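Local coordinates for MmeI (Methylophilus methylotrophus, PDB 5HR4), which is a Type IIL restriction-modification enzyme that binds DNA and probably transfers a methyl group from S-adenosyl-L-methionine to the exocyclic amino group of adenine within it, at residues 197-202 and 282-288; 482-487 and 509-514; 498-502 and 515-520. One frame throughout, in Å; residues are numbered along the deposited sequence.

How the contacts relate
From the N-terminal side, contact 1 comes first: it closes a loop of 79 residues, bringing the ends of helices 183-200 and 273-283 together at a calcium ion. It is complete before the methyltransferase contacts begin, and its centre lies about 39 Å from that of contact 2 and 42 Å from that of contact 3. These two cross. Contact 2 joins the segment after strand 477-480 to 509-514, spanning helix 492-502; contact 3 folds residues 498-502 of that helix onto the residues leading into helix 517-524, so the four segments alternate along the chain. They meet where L511 CD1 lies 3.4 Å from F502 CZ, and both touch sinefungin in the Rossmann-like domain.

Contact 1 of 3, residues 197-202 and 282-288; sequences LFAEDT and LCSLDWS. With CA (calcium ion), chain G.
A calcium site joins the C-terminal end of helix 183-200 to residues 282-288, which run out of helix 273-283. The segments run in the same general sense, with CA pairs L197-C283 at 6.0 Å, F198-W287 at 4.9 Å and D201-S288 at 5.8 Å. Segment 197-202 is helical to about E200; D201 (phi/psi -93/3) then points its CA-to-CB bond toward the other segment, chi1 m. Its carboxylate is bidentate, OD1 and OD2 each 2.4 Å from the calcium. L282 and C283 are helical, while L285 (-83/168) and D286 (-101/112) are extended and carry the chain round the ion to W287. Segment 282-288 adds two backbone oxygens, C283 O at 2.3 Å and L285 O at 2.2 Å; a water at 2.4 Å and the side chain of Q158 complete the shell. D201 OD2 also accepts a hydrogen bond from W287 N at 2.8 Å, and the shared metal lets it lie 2.7 Å from L285 O. W287 (chi1 m, chi2 75°) lays its indole over L197, whose CB sits 3.8 Å from the centroid of the five-membered ring in a CH-pi contact. L197 CD2 meets C283 SG at 3.5 Å. F198 turns its ring edge to W287 O (CD1 to O 3.5 Å) and packs on helix 416-440. The indole is held by W287 NE1 donating to L282 O at 2.8 Å.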
loop_
_atom_site.group_PDB
_atom_site.type_symbol
_atom_site.label_atom_id
_atom_site.label_comp_id
_atom_site.label_asym_id
_atom_site.label_seq_id
_atom_site.Cartn_x
_atom_site.Cartn_y
_atom_site.Cartn_z
ATOM N N LEU A 197 -5.839 8.438 -30.617
ATOM C CA LEU A 197 -4.558 9.130 -30.518
ATOM C C LEU A 197 -3.407 8.165 -30.749
ATOM O O LEU A 197 -2.457 8.480 -31.469
ATOM C CB LEU A 197 -4.425 9.827 -29.166
ATOM C CG LEU A 197 -5.406 10.981 -28.983
ATOM C CD1 LEU A 197 -5.451 11.387 -27.544
ATOM C CD2 LEU A 197 -5.009 12.153 -29.854
ATOM N N PHE A 198 -3.503 6.962 -30.189
ATOM C CA PHE A 198 -2.489 5.946 -30.435
ATOM C C PHE A 198 -2.486 5.502 -31.899
ATOM O O PHE A 198 -1.419 5.239 -32.477
ATOM C CB PHE A 198 -2.729 4.758 -29.504
ATOM C CG PHE A 198 -1.856 3.573 -29.789
ATOM C CD1 PHE A 198 -0.557 3.519 -29.295
ATOM C CD2 PHE A 198 -2.329 2.508 -30.555
ATOM C CE1 PHE A 198 0.262 2.409 -29.537
ATOM C CE2 PHE A 198 -1.530 1.404 -30.804
ATOM C CZ PHE A 198 -0.222 1.353 -30.295
ATOM N N ALA A 199 -3.668 5.429 -32.519
ATOM C CA ALA A 199 -3.779 4.803 -33.830
ATOM C C ALA A 199 -3.162 5.658 -34.928
ATOM O O ALA A 199 -2.565 5.119 -35.871
ATOM C CB ALA A 199 -5.239 4.496 -34.159
ATOM N N GLU A 200 -3.303 6.986 -34.853
ATOM C CA GLU A 200 -2.766 7.795 -35.944
ATOM C C GLU A 200 -1.242 7.876 -35.898
ATOM O O GLU A 200 -0.617 8.187 -36.921
ATOM C CB GLU A 200 -3.369 9.198 -35.940
ATOM C CG GLU A 200 -3.044 10.047 -34.732
ATOM C CD GLU A 200 -3.738 11.409 -34.819
ATOM O OE1 GLU A 200 -4.138 11.765 -35.957
ATOM O OE2 GLU A 200 -3.880 12.114 -33.777
ATOM N N ASP A 201 -0.642 7.580 -34.745
ATOM C CA ASP A 201 0.799 7.617 -34.547
ATOM C C ASP A 201 1.446 6.262 -34.786
ATOM O O ASP A 201 2.656 6.103 -34.585
ATOM C CB ASP A 201 1.107 8.106 -33.133
ATOM C CG ASP A 201 0.935 9.578 -33.000
ATOM O OD1 ASP A 201 0.839 10.222 -34.074
ATOM O OD2 ASP A 201 0.908 10.079 -31.849
ATOM N N THR A 202 0.660 5.291 -35.180
ATOM C CA THR A 202 1.119 3.988 -35.594
ATOM C C THR A 202 0.534 3.765 -36.989
ATOM O O THR A 202 0.045 4.705 -37.639
ATOM C CB THR A 202 0.702 2.954 -34.545
ATOM O OG1 THR A 202 1.238 3.355 -33.268
ATOM C CG2 THR A 202 1.254 1.588 -34.894
ATOM N N LEU A 282 -3.167 17.126 -27.766
ATOM C CA LEU A 282 -2.823 15.728 -27.537
ATOM C C LEU A 282 -2.411 15.045 -28.839
ATOM O O LEU A 282 -1.493 14.213 -28.852
ATOM C CB LEU A 282 -3.998 15.006 -26.876
ATOM C CG LEU A 282 -4.303 15.374 -25.419
ATOM C CD1 LEU A 282 -5.520 14.626 -24.917
ATOM C CD2 LEU A 282 -3.107 15.064 -24.535
ATOM N N CYS A 283 -3.061 15.399 -29.954
ATOM C CA CYS A 283 -2.720 14.763 -31.228
ATOM C C CYS A 283 -1.275 15.027 -31.607
ATOM O O CYS A 283 -0.599 14.149 -32.155
ATOM C CB CYS A 283 -3.632 15.253 -32.353
ATOM S SG CYS A 283 -5.333 14.741 -32.233
ATOM N N SER A 284 -0.784 16.239 -31.345
ATOM C CA SER A 284 0.540 16.580 -31.844
ATOM C C SER A 284 1.656 15.809 -31.147
ATOM O O SER A 284 2.781 15.808 -31.654
ATOM C CB SER A 284 0.783 18.081 -31.725
ATOM O OG SER A 284 0.868 18.459 -30.372
ATOM N N LEU A 285 1.380 15.137 -30.028
ATOM C CA LEU A 285 2.371 14.276 -29.402
ATOM C C LEU A 285 2.390 12.901 -30.074
ATOM O O LEU A 285 1.508 12.543 -30.860
ATOM C CB LEU A 285 2.086 14.135 -27.913
ATOM C CG LEU A 285 1.938 15.455 -27.156
ATOM C CD1 LEU A 285 1.608 15.212 -25.691
ATOM C CD2 LEU A 285 3.186 16.298 -27.290
ATOM N N ASP A 286 3.417 12.119 -29.756
ATOM C CA ASP A 286 3.566 10.767 -30.283
ATOM C C ASP A 286 3.114 9.793 -29.199
ATOM O O ASP A 286 3.760 9.672 -28.153
ATOM C CB ASP A 286 5.013 10.511 -30.712
ATOM C CG ASP A 286 5.186 9.198 -31.467
ATOM O OD1 ASP A 286 4.185 8.669 -32.001
ATOM O OD2 ASP A 286 6.336 8.700 -31.543
ATOM N N TRP A 287 2.001 9.111 -29.440
ATOM C CA TRP A 287 1.463 8.147 -28.487
ATOM C C TRP A 287 2.058 6.766 -28.666
ATOM O O TRP A 287 1.662 5.833 -27.958
ATOM C CB TRP A 287 -0.069 8.108 -28.598
ATOM C CG TRP A 287 -0.584 9.398 -28.135
ATOM C CD1 TRP A 287 -0.548 10.570 -28.817
ATOM C CD2 TRP A 287 -1.094 9.698 -26.840
ATOM N NE1 TRP A 287 -1.042 11.581 -28.042
ATOM C CE2 TRP A 287 -1.395 11.072 -26.821
ATOM C CE3 TRP A 287 -1.359 8.932 -25.701
ATOM C CZ2 TRP A 287 -1.956 11.705 -25.707
ATOM C CZ3 TRP A 287 -1.910 9.558 -24.599
ATOM C CH2 TRP A 287 -2.199 10.934 -24.609
ATOM N N SER A 288 3.051 6.645 -29.549
ATOM C CA SER A 288 3.534 5.343 -29.983
ATOM C C SER A 288 4.059 4.512 -28.820
ATOM O O SER A 288 3.784 3.308 -28.737
ATOM C CB SER A 288 4.613 5.528 -31.038
ATOM O OG SER A 288 4.752 4.325 -31.746
HETATM CA CA CA G . 0.485 12.269 -32.826
HETATM O O HOH W 1 -0.647 12.948 -34.838
#

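Contact 2 of 3, residues 482-487 and 509-514; sequences PPFVGK and SDLDLV. With SFG (sinefungin), chain H; nucleotides of chain B.
The NPPF sequence, motif IV of amino-methyltransferases, begins at N481, and its P482, P483 and F484 pack here against 509-514. Neither segment is a regular strand, but they run antiparallel, with CA pairs F484-V514 at 5.1 Å, G486-D512 at 4.6 Å and K487-D510 at 5.1 Å; residues 482-485 are extended. V514 is one bump, filling a hollow lined by P482 (CB to V514 CG2 3.9 Å), P483 (O to V514 CB 3.2 Å) and F484 (CD1 to V514 CB 4.1 Å). Beside it V485 and L513 abut, CB to CB 3.7 Å. D512 (chi1 t) forms an Asx turn, OD1 accepting from V514 N at 3.1 Å; OD1 also accepts a hydrogen bond from V485 N at a short 2.5 Å, and L513 N donates one to V485 O at 2.8 Å. K487, the most covered residue, lies over 509-511, CB 3.5 Å from S509 O and CD 3.3 Å from D510 OD1; its NZ bridges weakly to D510 OD1 (3.4 Å) and pairs with E545. F484 (chi1 m) offers a ring face to DA7 of chain B, consistent with a flipped target adenine: DA7 N6 is 3.2 Å from P482 O and 2.9 Å from sinefungin NE, and DA7 N7 is 2.9 Å from F484 N. P483 CG touches sinefungin C8 at 3.4 Å. A side chain on G486 would crowd the DA7 phosphate; G486 N donates to DA7 OP2 at 3.0 Å.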
loop_
_atom_site.group_PDB
_atom_site.type_symbol
_atom_site.label_atom_id
_atom_site.label_comp_id
_atom_site.label_asym_id
_atom_site.label_seq_id
_atom_site.Cartn_x
_atom_site.Cartn_y
_atom_site.Cartn_z
ATOM N N PRO A 482 -4.141 -4.651 -4.415
ATOM C CA PRO A 482 -5.447 -4.213 -3.885
ATOM C C PRO A 482 -5.319 -3.005 -2.970
ATOM O O PRO A 482 -4.244 -2.755 -2.393
ATOM C CB PRO A 482 -5.938 -5.442 -3.103
ATOM C CG PRO A 482 -5.061 -6.577 -3.537
ATOM C CD PRO A 482 -3.752 -5.977 -3.912
ATOM N N PRO A 483 -6.420 -2.261 -2.768
ATOM C CA PRO A 483 -6.347 -0.996 -2.026
ATOM C C PRO A 483 -6.049 -1.179 -0.548
ATOM O O PRO A 483 -6.502 -2.141 0.083
ATOM C CB PRO A 483 -7.743 -0.401 -2.225
ATOM C CG PRO A 483 -8.604 -1.577 -2.407
ATOM C CD PRO A 483 -7.785 -2.502 -3.257
ATOM N N PHE A 484 -5.298 -0.209 -0.000
ATOM C CA PHE A 484 -4.909 -0.170 1.404
ATOM C C PHE A 484 -5.802 0.830 2.115
ATOM O O PHE A 484 -5.816 2.014 1.762
ATOM C CB PHE A 484 -3.459 0.281 1.602
ATOM C CG PHE A 484 -2.459 -0.415 0.752
ATOM C CD1 PHE A 484 -2.756 -1.583 0.069
ATOM C CD2 PHE A 484 -1.178 0.101 0.651
ATOM C CE1 PHE A 484 -1.785 -2.202 -0.713
ATOM C CE2 PHE A 484 -0.218 -0.520 -0.116
ATOM C CZ PHE A 484 -0.524 -1.673 -0.795
ATOM N N VAL A 485 -6.525 0.382 3.124
ATOM C CA VAL A 485 -7.326 1.332 3.884
ATOM C C VAL A 485 -7.312 0.889 5.338
ATOM O O VAL A 485 -7.661 -0.253 5.660
ATOM C CB VAL A 485 -8.766 1.456 3.345
ATOM C CG1 VAL A 485 -9.521 2.465 4.191
ATOM C CG2 VAL A 485 -8.807 1.878 1.854
ATOM N N GLY A 486 -6.881 1.776 6.220
ATOM C CA GLY A 486 -6.757 1.414 7.614
ATOM C C GLY A 486 -8.102 1.152 8.252
ATOM O O GLY A 486 -9.144 1.553 7.749
ATOM N N LYS A 487 -8.067 0.463 9.392
ATOM C CA LYS A 487 -9.297 0.038 10.051
ATOM C C LYS A 487 -10.180 1.216 10.438
ATOM O O LYS A 487 -11.404 1.071 10.515
ATOM C CB LYS A 487 -8.941 -0.758 11.294
ATOM C CG LYS A 487 -8.127 0.068 12.293
ATOM C CD LYS A 487 -8.253 -0.565 13.647
ATOM C CE LYS A 487 -7.275 0.026 14.621
ATOM N NZ LYS A 487 -7.258 -0.800 15.848
ATOM N N SER A 509 -12.879 -6.308 12.420
ATOM C CA SER A 509 -12.984 -4.940 11.924
ATOM C C SER A 509 -11.651 -4.203 12.008
ATOM O O SER A 509 -11.444 -3.238 11.260
ATOM C CB SER A 509 -14.069 -4.167 12.685
ATOM O OG SER A 509 -13.919 -4.303 14.086
ATOM N N ASP A 510 -10.735 -4.647 12.888
ATOM C CA ASP A 510 -9.381 -4.102 13.034
ATOM C C ASP A 510 -8.442 -4.449 11.863
ATOM O O ASP A 510 -7.217 -4.246 12.045
ATOM C CB ASP A 510 -8.742 -4.607 14.323
ATOM C CG ASP A 510 -9.315 -3.955 15.554
ATOM O OD1 ASP A 510 -9.882 -2.856 15.420
ATOM O OD2 ASP A 510 -9.192 -4.541 16.650
ATOM N N LEU A 511 -8.901 -4.957 10.722
ATOM C CA LEU A 511 -8.001 -5.265 9.625
ATOM C C LEU A 511 -7.973 -4.126 8.620
ATOM O O LEU A 511 -8.929 -3.362 8.489
ATOM C CB LEU A 511 -8.415 -6.563 8.924
ATOM C CG LEU A 511 -8.066 -7.808 9.737
ATOM C CD1 LEU A 511 -8.690 -9.055 9.152
ATOM C CD2 LEU A 511 -6.565 -7.916 9.790
ATOM N N ASP A 512 -6.857 -4.012 7.913
ATOM C CA ASP A 512 -6.835 -3.147 6.747
ATOM C C ASP A 512 -7.799 -3.713 5.713
ATOM O O ASP A 512 -8.056 -4.922 5.672
ATOM C CB ASP A 512 -5.412 -3.045 6.170
ATOM C CG ASP A 512 -5.215 -1.807 5.271
ATOM O OD1 ASP A 512 -5.752 -1.804 4.135
ATOM O OD2 ASP A 512 -4.514 -0.842 5.690
ATOM N N LEU A 513 -8.369 -2.827 4.894
ATOM C CA LEU A 513 -9.235 -3.298 3.822
ATOM C C LEU A 513 -8.521 -4.316 2.937
ATOM O O LEU A 513 -9.148 -5.266 2.450
ATOM C CB LEU A 513 -9.738 -2.122 2.981
ATOM C CG LEU A 513 -10.788 -2.515 1.930
ATOM C CD1 LEU A 513 -11.878 -3.381 2.545
ATOM C CD2 LEU A 513 -11.370 -1.299 1.264
ATOM N N VAL A 514 -7.209 -4.142 2.714
ATOM C CA VAL A 514 -6.511 -5.024 1.776
ATOM C C VAL A 514 -6.574 -6.472 2.243
ATOM O O VAL A 514 -6.571 -7.400 1.419
ATOM C CB VAL A 514 -5.049 -4.571 1.559
ATOM C CG1 VAL A 514 -4.235 -4.689 2.827
ATOM C CG2 VAL A 514 -4.396 -5.382 0.431
HETATM N N SFG H . -2.744 -2.190 -9.857
HETATM C CA SFG H . -3.457 -1.081 -10.454
HETATM C C SFG H . -2.490 -0.379 -11.389
HETATM O O SFG H . -1.321 -0.817 -11.481
HETATM O OXT SFG H . -2.840 0.615 -12.069
HETATM C CB SFG H . -3.936 -0.117 -9.374
HETATM C CG SFG H . -4.761 -0.909 -8.371
HETATM C CD SFG H . -4.983 0.013 -7.194
HETATM N NE SFG H . -3.786 -0.052 -6.378
HETATM C "C5'" SFG H . -6.231 -0.381 -6.386
HETATM C "C4'" SFG H . -7.546 -0.469 -7.233
HETATM O "O4'" SFG H . -8.437 -1.138 -6.559
HETATM C "C3'" SFG H . -8.222 0.890 -7.486
HETATM O "O3'" SFG H . -8.155 1.137 -8.816
HETATM C "C2'" SFG H . -9.690 0.745 -6.987
HETATM O "O2'" SFG H . -10.662 1.354 -7.938
HETATM C "C1'" SFG H . -9.879 -0.536 -6.952
HETATM N N9 SFG H . -10.747 -0.962 -5.899
HETATM C C8 SFG H . -10.841 -0.483 -4.661
HETATM N N7 SFG H . -11.744 -1.209 -3.998
HETATM C C5 SFG H . -12.201 -2.143 -4.832
HETATM C C6 SFG H . -13.142 -3.127 -4.653
HETATM N N6 SFG H . -13.950 -3.511 -3.522
HETATM N N1 SFG H . -13.451 -3.961 -5.639
HETATM C C2 SFG H . -12.822 -3.830 -6.832
HETATM N N3 SFG H . -11.896 -2.852 -7.011
HETATM C C4 SFG H . -11.583 -2.004 -6.005
ATOM P P DA B 7 -4.242 5.160 5.382
ATOM O OP1 DA B 7 -5.094 6.235 4.803
ATOM O OP2 DA B 7 -4.828 3.818 5.621
ATOM O "O5'" DA B 7 -2.918 5.065 4.516
ATOM C "C5'" DA B 7 -2.768 4.142 3.515
ATOM C "C4'" DA B 7 -1.801 4.724 2.533
ATOM O "O4'" DA B 7 -1.576 3.813 1.460
ATOM C "C3'" DA B 7 -2.246 6.036 1.908
ATOM O "O3'" DA B 7 -1.127 6.883 1.874
ATOM C "C2'" DA B 7 -2.701 5.624 0.506
ATOM C "C1'" DA B 7 -1.792 4.442 0.219
ATOM N N9 DA B 7 -2.363 3.404 -0.629
ATOM C C8 DA B 7 -3.626 2.913 -0.573
ATOM N N7 DA B 7 -3.841 1.928 -1.392
ATOM C C5 DA B 7 -2.618 1.735 -2.017
ATOM C C6 DA B 7 -2.175 0.814 -3.002
ATOM N N6 DA B 7 -2.962 -0.110 -3.559
ATOM N N1 DA B 7 -0.891 0.892 -3.401
ATOM C C2 DA B 7 -0.108 1.818 -2.851
ATOM N N3 DA B 7 -0.410 2.724 -1.914
ATOM C C4 DA B 7 -1.694 2.625 -1.542
#

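Contact 3 of 3, residues 498-502 and 515-520. With SFG (sinefungin), chain H.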
loop_
_atom_site.group_PDB
_atom_site.type_symbol
_atom_site.label_atom_id
_atom_site.label_comp_id
_atom_site.label_asym_id
_atom_site.label_seq_id
_atom_site.Cartn_x
_atom_site.Cartn_y
_atom_site.Cartn_z
ATOM N N LEU A 498 -15.635 -5.714 4.338
ATOM C CA LEU A 498 -14.603 -6.424 5.091
ATOM C C LEU A 498 -15.219 -7.495 5.975
ATOM O O LEU A 498 -14.745 -8.635 6.005
ATOM C CB LEU A 498 -13.785 -5.434 5.920
ATOM C CG LEU A 498 -12.643 -5.879 6.830
ATOM C CD1 LEU A 498 -11.585 -6.639 6.085
ATOM C CD2 LEU A 498 -12.029 -4.641 7.449
ATOM N N LEU A 499 -16.324 -7.167 6.646
ATOM C CA LEU A 499 -16.941 -8.099 7.585
ATOM C C LEU A 499 -17.659 -9.243 6.870
ATOM O O LEU A 499 -17.731 -10.354 7.414
ATOM C CB LEU A 499 -17.887 -7.328 8.514
ATOM C CG LEU A 499 -17.148 -6.369 9.454
ATOM C CD1 LEU A 499 -18.060 -5.761 10.494
ATOM C CD2 LEU A 499 -15.983 -7.097 10.119
ATOM N N SER A 500 -18.184 -9.004 5.658
ATOM C CA SER A 500 -18.751 -10.099 4.868
ATOM C C SER A 500 -17.703 -11.174 4.575
ATOM O O SER A 500 -17.996 -12.373 4.623
ATOM C CB SER A 500 -19.348 -9.567 3.557
ATOM N N VAL A 501 -16.470 -10.764 4.291
ATOM C CA VAL A 501 -15.428 -11.713 3.906
ATOM C C VAL A 501 -14.928 -12.509 5.113
ATOM O O VAL A 501 -14.625 -13.700 4.998
ATOM C CB VAL A 501 -14.284 -10.960 3.202
ATOM C CG1 VAL A 501 -13.077 -11.842 3.056
ATOM C CG2 VAL A 501 -14.752 -10.461 1.851
ATOM N N PHE A 502 -14.836 -11.873 6.285
ATOM C CA PHE A 502 -14.332 -12.524 7.490
ATOM C C PHE A 502 -15.425 -13.048 8.419
ATOM O O PHE A 502 -15.104 -13.504 9.522
ATOM C CB PHE A 502 -13.430 -11.562 8.283
ATOM C CG PHE A 502 -12.084 -11.341 7.654
ATOM C CD1 PHE A 502 -11.056 -12.229 7.873
ATOM C CD2 PHE A 502 -11.859 -10.253 6.830
ATOM C CE1 PHE A 502 -9.828 -12.036 7.283
ATOM C CE2 PHE A 502 -10.645 -10.053 6.242
ATOM C CZ PHE A 502 -9.623 -10.945 6.465
ATOM N N ALA A 515 -6.662 -6.696 3.560
ATOM C CA ALA A 515 -6.733 -8.062 4.064
ATOM C C ALA A 515 -7.884 -8.829 3.434
ATOM O O ALA A 515 -7.744 -10.012 3.138
ATOM C CB ALA A 515 -6.856 -8.060 5.582
ATOM N N ALA A 516 -9.001 -8.148 3.154
ATOM C CA ALA A 516 -10.183 -8.793 2.576
ATOM C C ALA A 516 -9.882 -9.641 1.333
ATOM O O ALA A 516 -10.505 -10.687 1.132
ATOM C CB ALA A 516 -11.222 -7.735 2.236
ATOM N N TRP A 517 -8.966 -9.208 0.469
ATOM C CA TRP A 517 -8.731 -10.004 -0.740
ATOM C C TRP A 517 -8.081 -11.356 -0.450
ATOM O O TRP A 517 -8.160 -12.249 -1.296
ATOM C CB TRP A 517 -7.868 -9.247 -1.758
ATOM C CG TRP A 517 -8.650 -8.294 -2.602
ATOM C CD1 TRP A 517 -8.900 -8.392 -3.936
ATOM C CD2 TRP A 517 -9.298 -7.100 -2.161
ATOM N NE1 TRP A 517 -9.662 -7.327 -4.355
ATOM C CE2 TRP A 517 -9.916 -6.519 -3.282
ATOM C CE3 TRP A 517 -9.406 -6.462 -0.924
ATOM C CZ2 TRP A 517 -10.633 -5.328 -3.207
ATOM C CZ3 TRP A 517 -10.125 -5.279 -0.845
ATOM C CH2 TRP A 517 -10.731 -4.724 -1.979
ATOM N N TYR A 518 -7.451 -11.530 0.719
ATOM C CA TYR A 518 -6.769 -12.794 0.997
ATOM C C TYR A 518 -7.738 -13.946 1.242
ATOM O O TYR A 518 -7.553 -15.018 0.634
ATOM C CB TYR A 518 -5.797 -12.615 2.165
ATOM C CG TYR A 518 -4.532 -11.873 1.810
ATOM C CD1 TYR A 518 -4.540 -10.494 1.619
ATOM C CD2 TYR A 518 -3.324 -12.548 1.690
ATOM C CE1 TYR A 518 -3.397 -9.812 1.306
ATOM C CE2 TYR A 518 -2.160 -11.875 1.374
ATOM C CZ TYR A 518 -2.205 -10.508 1.180
ATOM O OH TYR A 518 -1.055 -9.834 0.869
ATOM N N PRO A 519 -8.751 -13.831 2.108
ATOM C CA PRO A 519 -9.708 -14.940 2.237
ATOM C C PRO A 519 -10.491 -15.186 0.966
ATOM O O PRO A 519 -10.814 -16.342 0.666
ATOM C CB PRO A 519 -10.630 -14.481 3.377
ATOM C CG PRO A 519 -9.841 -13.485 4.117
ATOM C CD PRO A 519 -9.036 -12.772 3.086
ATOM N N LYS A 520 -10.819 -14.127 0.216
ATOM C CA LYS A 520 -11.450 -14.296 -1.089
ATOM C C LYS A 520 -10.629 -15.231 -1.959
ATOM O O LYS A 520 -11.081 -16.326 -2.307
ATOM C CB LYS A 520 -11.636 -12.937 -1.768
ATOM C CG LYS A 520 -12.962 -12.305 -1.468
ATOM C CD LYS A 520 -14.090 -13.154 -2.022
ATOM C CE LYS A 520 -15.283 -12.321 -2.440
ATOM N NZ LYS A 520 -16.406 -13.184 -2.929
HETATM N N SFG H . -2.744 -2.190 -9.857
HETATM C CA SFG H . -3.457 -1.081 -10.454
HETATM C C SFG H . -2.490 -0.379 -11.389
HETATM O O SFG H . -1.321 -0.817 -11.481
HETATM O OXT SFG H . -2.840 0.615 -12.069
HETATM C CB SFG H . -3.936 -0.117 -9.374
HETATM C CG SFG H . -4.761 -0.909 -8.371
HETATM C CD SFG H . -4.983 0.013 -7.194
HETATM N NE SFG H . -3.786 -0.052 -6.378
HETATM C "C5'" SFG H . -6.231 -0.381 -6.386
HETATM C "C4'" SFG H . -7.546 -0.469 -7.233
HETATM O "O4'" SFG H . -8.437 -1.138 -6.559
HETATM C "C3'" SFG H . -8.222 0.890 -7.486
HETATM O "O3'" SFG H . -8.155 1.137 -8.816
HETATM C "C2'" SFG H . -9.690 0.745 -6.987
HETATM O "O2'" SFG H . -10.662 1.354 -7.938
HETATM C "C1'" SFG H . -9.879 -0.536 -6.952
HETATM N N9 SFG H . -10.747 -0.962 -5.899
HETATM C C8 SFG H . -10.841 -0.483 -4.661
HETATM N N7 SFG H . -11.744 -1.209 -3.998
HETATM C C5 SFG H . -12.201 -2.143 -4.832
HETATM C C6 SFG H . -13.142 -3.127 -4.653
HETATM N N6 SFG H . -13.950 -3.511 -3.522
HETATM N N1 SFG H . -13.451 -3.961 -5.639
HETATM C C2 SFG H . -12.822 -3.830 -6.832
HETATM N N3 SFG H . -11.896 -2.852 -7.011
HETATM C C4 SFG H . -11.583 -2.004 -6.005
#
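In the Rossmann-like methyltransferase domain, residues 498-502 of helix 492-502 pack on segment 515-520, which leads into helix 517-524, through apolar side chains rather than hydrogen bonds. L498 comes first; although its CA-to-CB bond points sideways, CD1 reaches A516 CB at 4.0 Å. L498 and A516 also form the nearest CA pair, at 5.6 Å. One turn on, V501 has its CA-to-CB bond toward the other segment and is the most covered residue of its own: CG1 lies 3.4 Å from A516 O and 3.6 Å from P519 CB, while CG2 meets K520 CG at 4.2 Å. K520 ends in a hydrogen bond to I464 O. F502 follows, its ring tip CZ lying against A515 CB (4.1 Å) and P519 CG (3.5 Å), where it also meets L511 and helix 544-556. The small A515 and A516 allow this close approach. Beyond them W517, held by P362 O through NE1, turns its ring edge to the ligand, CZ2 being 3.6 Å from sinefungin C6.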